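Local coordinates for periplasmic sugar-binding protein (Chloroflexus aurantiacus, PDB 4RXU), which binds D-glucose and probably serves as the sugar-binding component of an ABC-type carbohydrate transporter, at residues A[233-236]-A[242-245]. Residues are numbered along the deposited sequence; the frame is centred on the assembly and turned at random.
Sequences ANLT and DKGK
L235, near the end of helix 224-237, faces K243 in the loop that follows, with their CA atoms 8.4 Å apart; the gap is spanned from the loop side by the side chain of K243, which meets both the backbone and the side chain of L235. K243 does the reaching. Its CB points toward the helix, and CG lies anti to the carbonyl carbon (chi1 -66°). Beyond CG the chain is fully extended, which carries the ammonium group back to the last turn of the helix. There NZ donates a hydrogen bond to the backbone O of L235, 2.9 Å away. The bond is bent at the acceptor: the C=O...NZ angle is 130°, and NZ sits 34° from the carbonyl plane. The lysine thus donates to a carbonyl in the last turn of the helix, where the partial negative charge of the helix end would probably favour a cation. The stronger partner of NZ is OD2 of D266, with which it forms a salt bridge, so two oxygens grip the ammonium group. The apolar part of the contact is small. The CD2 branch of L235 meets CE of K243 at 3.9 Å, one methyl beside the last methylene, and the two side chains cross at a slant. A methionine in place of K243 would probably cost D266 this salt bridge and the carbonyl of L235 this donor. The contact is local packing at the outer end of its lobe, distant from the glucose pocket. It joins the last turn of helix 224-237 to the loop leading into strand 246-249, in an alpha-beta connection of the periplasmic-binding-protein fold. L235 also packs on A262 and F263 of helix 253-264, while K243 rests on V269 of strand 269-274. The backbone of G244 hydrogen-bonds to T270 and E271 of that same strand, at one border of the four-stranded parallel sheet.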
loop_
_atom_site.group_PDB
_atom_site.type_symbol
_atom_site.label_atom_id
_atom_site.label_comp_id
_atom_site.label_asym_id
_atom_site.label_seq_id
_atom_site.Cartn_x
_atom_site.Cartn_y
_atom_site.Cartn_z
ATOM N N ALA A 233 -13.825 14.317 11.818
ATOM C CA ALA A 233 -14.665 13.708 12.860
ATOM C C ALA A 233 -13.869 13.420 14.134
ATOM O O ALA A 233 -14.303 13.730 15.245
ATOM C CB ALA A 233 -15.340 12.440 12.339
ATOM N N ASN A 234 -12.696 12.826 13.959
ATOM C CA ASN A 234 -11.809 12.543 15.074
ATOM C C ASN A 234 -11.409 13.801 15.831
ATOM O O ASN A 234 -11.365 13.792 17.046
ATOM C CB ASN A 234 -10.540 11.864 14.591
ATOM C CG ASN A 234 -10.753 10.466 14.039
ATOM O OD1 ASN A 234 -9.851 9.947 13.413
ATOM N ND2 ASN A 234 -11.889 9.835 14.309
ATOM N N LEU A 235 -11.082 14.860 15.089
ATOM C CA LEU A 235 -10.670 16.114 15.694
ATOM C C LEU A 235 -11.817 16.814 16.411
ATOM O O LEU A 235 -11.607 17.377 17.487
ATOM C CB LEU A 235 -10.038 17.024 14.655
ATOM C CG LEU A 235 -8.639 16.581 14.215
ATOM C CD1 LEU A 235 -8.304 17.348 12.942
ATOM C CD2 LEU A 235 -7.569 16.770 15.304
ATOM N N THR A 236 -13.014 16.698 15.846
ATOM C CA THR A 236 -14.215 17.247 16.451
ATOM C C THR A 236 -14.539 16.556 17.776
ATOM O O THR A 236 -14.996 17.195 18.725
ATOM C CB THR A 236 -15.379 17.193 15.480
ATOM O OG1 THR A 236 -15.086 18.073 14.381
ATOM C CG2 THR A 236 -16.673 17.624 16.145
ATOM N N ASP A 242 -6.150 16.275 23.924
ATOM C CA ASP A 242 -5.834 15.197 22.982
ATOM C C ASP A 242 -5.052 15.666 21.764
ATOM O O ASP A 242 -4.806 14.887 20.840
ATOM C CB ASP A 242 -7.133 14.565 22.501
ATOM C CG ASP A 242 -7.978 14.052 23.642
ATOM O OD1 ASP A 242 -7.415 13.447 24.565
ATOM O OD2 ASP A 242 -9.207 14.260 23.625
ATOM N N LYS A 243 -4.664 16.936 21.767
ATOM C CA LYS A 243 -4.004 17.537 20.632
ATOM C C LYS A 243 -2.630 18.004 21.038
ATOM O O LYS A 243 -1.872 17.243 21.640
ATOM C CB LYS A 243 -4.884 18.639 20.054
ATOM C CG LYS A 243 -6.140 18.029 19.471
ATOM C CD LYS A 243 -7.191 19.030 19.120
ATOM C CE LYS A 243 -8.479 18.295 18.821
ATOM N NZ LYS A 243 -9.479 19.209 18.253
ATOM N N GLY A 244 -2.296 19.244 20.705
ATOM C CA GLY A 244 -0.946 19.728 20.870
ATOM C C GLY A 244 -0.019 19.095 19.852
ATOM O O GLY A 244 -0.178 19.249 18.653
ATOM N N LYS A 245 0.970 18.384 20.348
ATOM C CA LYS A 245 1.933 17.726 19.478
ATOM C C LYS A 245 1.532 16.284 19.269
ATOM O O LYS A 245 1.599 15.477 20.203
ATOM C CB LYS A 245 3.295 17.771 20.123
ATOM C CG LYS A 245 4.398 17.227 19.253
ATOM C CD LYS A 245 5.675 17.899 19.661
ATOM C CE LYS A 245 6.693 16.857 19.982
ATOM N NZ LYS A 245 7.826 17.533 20.657
#